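Local atomic coordinates of low temperature requirement C protein (Listeria monocytogenes, PDB entry 1Y9I), a protein that probably acts as a phosphatidylglycerophosphatase, removing phosphate from the lipid phosphatidylglycerophosphate, and binds calcium and magnesium ions as a tetramer of helical subunits. Residues Leu10-Arg15 with Glu53-Arg59; Tyr109-Gly113 with Ser156-His160. Residues are numbered along the deposited sequence.

In the fold
From the N terminus, helix 9-20 comes first. Interaction 1 brings it against the end of helix 45-56 and the start of helix 59-76, closing a loop that holds helix 25-36 and most of helix 45-56. The chain then runs on through helices 59-76, 84-89 and 97-106. Interaction 2 opens at the loop 109-113 and closes on the last turn of helix 143-160, around helices 114-123 and 127-130. The two contacts are in series, neither nested nor crossed. Their centres are about 18 Å apart, yet they touch: His54 packs on Arg157, and Val55 and Lys58 pack on Tyr109. The end of helix 45-56 thus meets both helix 9-20 and helix 143-160.

Interaction 1 of 2, residues Leu10-Arg15 with Glu53-Arg59; sequences LESKAR and EHVLRKR
One carboxylate oxygen, Glu53 OE1, takes both terminal nitrogens of Arg15, while the same guanidinium is held from its own helix by Glu11. Arg15 NH1 lies 2.8 Å from Glu53 OE1, and Arg15 NH2 makes a weak 3.1 Å bond to Glu53 OE1. Within the helix, Arg15 NE to Glu11 OE2 is 2.9 Å and Arg15 NH2 to Glu11 OE2 is 3.2 Å. This is an i to i+4 pair, part of a three-residue salt-bridge network. Residues 10-15 are regular helix. Segment 53-59 starts in helix and leaves it before Lys58 (phi/psi -79/126), the N-cap of the next helix. The closest CA atoms are those of Glu11 and Arg57, at 6.8 Å. Arg15 is m at chi1, then t, t. The CA-to-CB bond of Glu53 points sideways; m, m rotamers bring its carboxylate to Arg15. Leu56 CB covers one face of the Arg15 guanidinium, and Arg57 CG lies near its edge, 3.8 Å from Arg15 NH2. Leu10 CD2 packs 3.8 Å from Arg59 CG and over the Arg59 guanidinium. Ile87 of a second subunit also packs on Leu10. Glu53 links the segments by charge; Glu11 holds Arg15 from its own helix, with aliphatic packing beside it.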
loop_
_atom_site.group_PDB
_atom_site.type_symbol
_atom_site.label_atom_id
_atom_site.label_comp_id
_atom_site.label_asym_id
_atom_site.label_seq_id
_atom_site.Cartn_x
_atom_site.Cartn_y
_atom_site.Cartn_z
ATOM N N LEU A 10 12.852 21.874 1.370
ATOM C CA LEU A 10 12.671 20.470 1.037
ATOM C C LEU A 10 12.602 20.305 -0.479
ATOM O O LEU A 10 13.344 19.511 -1.055
ATOM C CB LEU A 10 11.386 19.944 1.685
ATOM C CG LEU A 10 10.987 18.492 1.400
ATOM C CD1 LEU A 10 12.127 17.556 1.774
ATOM C CD2 LEU A 10 9.724 18.148 2.181
ATOM N N GLU A 11 11.726 21.073 -1.125
ATOM C CA GLU A 11 11.579 20.980 -2.575
ATOM C C GLU A 11 12.860 21.362 -3.303
ATOM O O GLU A 11 13.270 20.685 -4.245
ATOM C CB GLU A 11 10.436 21.870 -3.075
ATOM C CG GLU A 11 10.048 21.567 -4.524
ATOM C CD GLU A 11 8.935 22.454 -5.059
ATOM O OE1 GLU A 11 8.017 22.804 -4.286
ATOM O OE2 GLU A 11 8.971 22.782 -6.265
ATOM N N SER A 12 13.484 22.455 -2.872
ATOM C CA SER A 12 14.715 22.917 -3.496
ATOM C C SER A 12 15.767 21.817 -3.511
ATOM O O SER A 12 16.343 21.512 -4.556
ATOM C CB SER A 12 15.262 24.138 -2.747
ATOM O OG SER A 12 14.347 25.220 -2.799
ATOM N N LYS A 13 16.009 21.218 -2.349
ATOM C CA LYS A 13 17.002 20.160 -2.225
ATOM C C LYS A 13 16.640 18.922 -3.041
ATOM O O LYS A 13 17.511 18.288 -3.630
ATOM C CB LYS A 13 17.188 19.773 -0.752
ATOM C CG LYS A 13 18.163 18.631 -0.520
ATOM C CD LYS A 13 19.570 18.979 -0.983
ATOM C CE LYS A 13 20.525 17.820 -0.751
ATOM N NZ LYS A 13 21.921 18.123 -1.184
ATOM N N ALA A 14 15.356 18.579 -3.069
ATOM C CA ALA A 14 14.904 17.412 -3.822
ATOM C C ALA A 14 15.243 17.573 -5.297
ATOM O O ALA A 14 15.804 16.671 -5.920
ATOM C CB ALA A 14 13.398 17.227 -3.653
ATOM N N ARG A 15 14.898 18.730 -5.852
ATOM C CA ARG A 15 15.154 19.010 -7.259
ATOM C C ARG A 15 16.642 19.029 -7.613
ATOM O O ARG A 15 17.061 18.398 -8.582
ATOM C CB ARG A 15 14.515 20.344 -7.649
ATOM C CG ARG A 15 12.988 20.339 -7.652
ATOM C CD ARG A 15 12.451 21.740 -7.910
ATOM N NE ARG A 15 10.994 21.789 -8.036
ATOM C CZ ARG A 15 10.320 21.383 -9.108
ATOM N NH1 ARG A 15 10.968 20.894 -10.158
ATOM N NH2 ARG A 15 8.995 21.470 -9.132
ATOM N N GLU A 53 6.624 18.238 -13.340
ATOM C CA GLU A 53 6.811 19.378 -12.447
ATOM C C GLU A 53 5.788 19.353 -11.318
ATOM O O GLU A 53 6.131 19.599 -10.160
ATOM C CB GLU A 53 6.695 20.698 -13.222
ATOM C CG GLU A 53 7.848 20.980 -14.181
ATOM C CD GLU A 53 9.156 21.289 -13.462
ATOM O OE1 GLU A 53 9.154 21.339 -12.214
ATOM O OE2 GLU A 53 10.184 21.484 -14.147
ATOM N N HIS A 54 4.534 19.057 -11.652
ATOM C CA HIS A 54 3.477 18.998 -10.648
ATOM C C HIS A 54 3.729 17.922 -9.597
ATOM O O HIS A 54 3.444 18.122 -8.415
ATOM C CB HIS A 54 2.117 18.752 -11.301
ATOM C CG HIS A 54 1.464 19.993 -11.824
ATOM N ND1 HIS A 54 1.288 20.231 -13.169
ATOM C CD2 HIS A 54 0.927 21.057 -11.180
ATOM C CE1 HIS A 54 0.669 21.388 -13.332
ATOM N NE2 HIS A 54 0.439 21.909 -12.141
ATOM N N VAL A 55 4.256 16.781 -10.026
ATOM C CA VAL A 55 4.548 15.697 -9.097
ATOM C C VAL A 55 5.655 16.114 -8.120
ATOM O O VAL A 55 5.552 15.888 -6.910
ATOM C CB VAL A 55 4.978 14.417 -9.862
ATOM C CG1 VAL A 55 5.454 13.348 -8.888
ATOM C CG2 VAL A 55 3.798 13.881 -10.674
ATOM N N LEU A 56 6.704 16.738 -8.645
ATOM C CA LEU A 56 7.819 17.165 -7.810
ATOM C C LEU A 56 7.455 18.254 -6.799
ATOM O O LEU A 56 8.224 18.523 -5.879
ATOM C CB LEU A 56 8.991 17.620 -8.683
ATOM C CG LEU A 56 9.646 16.504 -9.509
ATOM C CD1 LEU A 56 10.751 17.081 -10.374
ATOM C CD2 LEU A 56 10.208 15.438 -8.579
ATOM N N ARG A 57 6.286 18.870 -6.957
ATOM C CA ARG A 57 5.856 19.904 -6.018
ATOM C C ARG A 57 5.174 19.279 -4.803
ATOM O O ARG A 57 4.863 19.970 -3.835
ATOM C CB ARG A 57 4.883 20.885 -6.687
ATOM C CG ARG A 57 5.478 21.684 -7.834
ATOM C CD ARG A 57 4.603 22.880 -8.181
ATOM N NE ARG A 57 5.079 23.569 -9.375
ATOM C CZ ARG A 57 4.708 23.265 -10.614
ATOM N NH1 ARG A 57 3.846 22.284 -10.834
ATOM N NH2 ARG A 57 5.209 23.940 -11.636
ATOM N N LYS A 58 4.938 17.972 -4.863
ATOM C CA LYS A 58 4.287 17.261 -3.766
ATOM C C LYS A 58 5.265 16.964 -2.638
ATOM O O LYS A 58 6.312 16.364 -2.858
ATOM C CB LYS A 58 3.686 15.944 -4.268
ATOM C CG LYS A 58 2.526 16.106 -5.235
ATOM C CD LYS A 58 1.295 16.651 -4.536
ATOM C CE LYS A 58 0.101 16.672 -5.476
ATOM N NZ LYS A 58 -1.154 17.060 -4.777
ATOM N N ARG A 59 4.909 17.381 -1.428
ATOM C CA ARG A 59 5.748 17.155 -0.263
ATOM C C ARG A 59 6.035 15.660 -0.082
ATOM O O ARG A 59 7.156 15.271 0.235
ATOM C CB ARG A 59 5.060 17.708 0.991
ATOM C CG ARG A 59 5.972 17.828 2.202
ATOM C CD ARG A 59 5.197 18.277 3.431
ATOM N NE ARG A 59 6.083 18.627 4.539
ATOM C CZ ARG A 59 6.797 19.748 4.600
ATOM N NH1 ARG A 59 6.727 20.635 3.615
ATOM N NH2 ARG A 59 7.585 19.980 5.642
#

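Interaction 2 of 2, residues Tyr109-Gly113 with Ser156-His160; sequences YGSIG and SRLAH
Residues 156-160 are regular helix. Residues 109-113 form a loop; Gly110, at phi/psi 87/171, has angles that call for glycine, and 111-113 have helical angles. The closest CA atoms are those of Gly113 and Ser156, at 5.3 Å. A hydrogen bond crosses this contact: Ser156 OG, with chi1 t, donates to Tyr109 O at 2.8 Å. Within the helix, His160 ND1 donates to Ser156 O at 3.1 Å. Arg157 NH1 hydrogen-bonds Asn51 OD1 on helix 45-56. The aromatic contact is a CH-pi interaction. Arg157 CB sits 3.8 Å from the Tyr109 ring centroid, 7° off the normal. The Arg157 chain is extended, t at chi1 to chi3, so Arg157 CD reaches 3.3 Å from Tyr109 OH. In the apolar packing, Ile112 CD1 lies 4.3 Å from Ala159 CB. Leu94 of a fourth subunit packs on Ile112, Ala159 and His160. This is loop-on-helix packing in a helical bundle: the link between helices 97-106 and 114-123 rests on helix 143-160 beside a subunit interface.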
loop_
_atom_site.group_PDB
_atom_site.type_symbol
_atom_site.label_atom_id
_atom_site.label_comp_id
_atom_site.label_asym_id
_atom_site.label_seq_id
_atom_site.Cartn_x
_atom_site.Cartn_y
_atom_site.Cartn_z
ATOM N N TYR A 109 -0.909 9.994 -6.836
ATOM C CA TYR A 109 -1.937 10.119 -7.858
ATOM C C TYR A 109 -2.776 8.853 -8.023
ATOM O O TYR A 109 -3.408 8.640 -9.057
ATOM C CB TYR A 109 -1.323 10.570 -9.191
ATOM C CG TYR A 109 -1.031 12.055 -9.195
ATOM C CD1 TYR A 109 -2.073 12.985 -9.219
ATOM C CD2 TYR A 109 0.276 12.536 -9.101
ATOM C CE1 TYR A 109 -1.825 14.352 -9.143
ATOM C CE2 TYR A 109 0.535 13.907 -9.023
ATOM C CZ TYR A 109 -0.523 14.805 -9.044
ATOM O OH TYR A 109 -0.285 16.158 -8.949
ATOM N N GLY A 110 -2.772 8.008 -6.995
ATOM C CA GLY A 110 -3.602 6.815 -7.021
ATOM C C GLY A 110 -3.097 5.525 -7.635
ATOM O O GLY A 110 -2.050 5.470 -8.289
ATOM N N SER A 111 -3.888 4.479 -7.421
ATOM C CA SER A 111 -3.584 3.137 -7.891
ATOM C C SER A 111 -3.486 2.967 -9.401
ATOM O O SER A 111 -2.887 1.999 -9.870
ATOM C CB SER A 111 -4.626 2.165 -7.348
ATOM O OG SER A 111 -5.926 2.579 -7.729
ATOM N N ILE A 112 -4.072 3.876 -10.172
ATOM C CA ILE A 112 -3.995 3.717 -11.621
ATOM C C ILE A 112 -2.569 3.884 -12.147
ATOM O O ILE A 112 -2.301 3.662 -13.327
ATOM C CB ILE A 112 -4.923 4.689 -12.372
ATOM C CG1 ILE A 112 -4.474 6.130 -12.170
ATOM C CG2 ILE A 112 -6.360 4.493 -11.907
ATOM C CD1 ILE A 112 -5.117 7.077 -13.164
ATOM N N GLY A 113 -1.653 4.270 -11.267
ATOM C CA GLY A 113 -0.269 4.418 -11.681
ATOM C C GLY A 113 0.554 3.175 -11.365
ATOM O O GLY A 113 1.693 3.044 -11.829
ATOM N N SER A 156 -0.123 9.270 -14.477
ATOM C CA SER A 156 -1.442 9.152 -13.859
ATOM C C SER A 156 -2.124 10.517 -13.798
ATOM O O SER A 156 -3.319 10.645 -14.093
ATOM C CB SER A 156 -1.302 8.575 -12.449
ATOM O OG SER A 156 -2.538 8.625 -11.768
ATOM N N ARG A 157 -1.371 11.546 -13.422
ATOM C CA ARG A 157 -1.952 12.882 -13.360
ATOM C C ARG A 157 -2.439 13.273 -14.757
ATOM O O ARG A 157 -3.511 13.861 -14.918
ATOM C CB ARG A 157 -0.924 13.902 -12.859
ATOM C CG ARG A 157 -1.503 15.318 -12.749
ATOM C CD ARG A 157 -0.490 16.326 -12.239
ATOM N NE ARG A 157 -1.117 17.625 -11.994
ATOM C CZ ARG A 157 -1.586 18.421 -12.951
ATOM N NH1 ARG A 157 -1.495 18.058 -14.225
ATOM N NH2 ARG A 157 -2.167 19.575 -12.633
ATOM N N LEU A 158 -1.646 12.929 -15.765
ATOM C CA LEU A 158 -1.985 13.223 -17.152
ATOM C C LEU A 158 -3.290 12.506 -17.514
ATOM O O LEU A 158 -4.194 13.106 -18.090
ATOM C CB LEU A 158 -0.839 12.764 -18.068
ATOM C CG LEU A 158 -0.899 13.044 -19.574
ATOM C CD1 LEU A 158 0.477 12.817 -20.190
ATOM C CD2 LEU A 158 -1.930 12.142 -20.229
ATOM N N ALA A 159 -3.386 11.223 -17.173
ATOM C CA ALA A 159 -4.594 10.454 -17.468
ATOM C C ALA A 159 -5.821 11.150 -16.889
ATOM O O ALA A 159 -6.860 11.252 -17.552
ATOM C CB ALA A 159 -4.476 9.048 -16.905
ATOM N N HIS A 160 -5.704 11.628 -15.652
ATOM C CA HIS A 160 -6.814 12.323 -15.006
ATOM C C HIS A 160 -7.106 13.659 -15.676
ATOM O O HIS A 160 -8.223 14.168 -15.596
ATOM C CB HIS A 160 -6.526 12.572 -13.523
ATOM C CG HIS A 160 -6.817 11.398 -12.640
ATOM N ND1 HIS A 160 -5.910 10.383 -12.425
ATOM C CD2 HIS A 160 -7.921 11.073 -11.926
ATOM C CE1 HIS A 160 -6.442 9.484 -11.616
ATOM N NE2 HIS A 160 -7.662 9.879 -11.300
#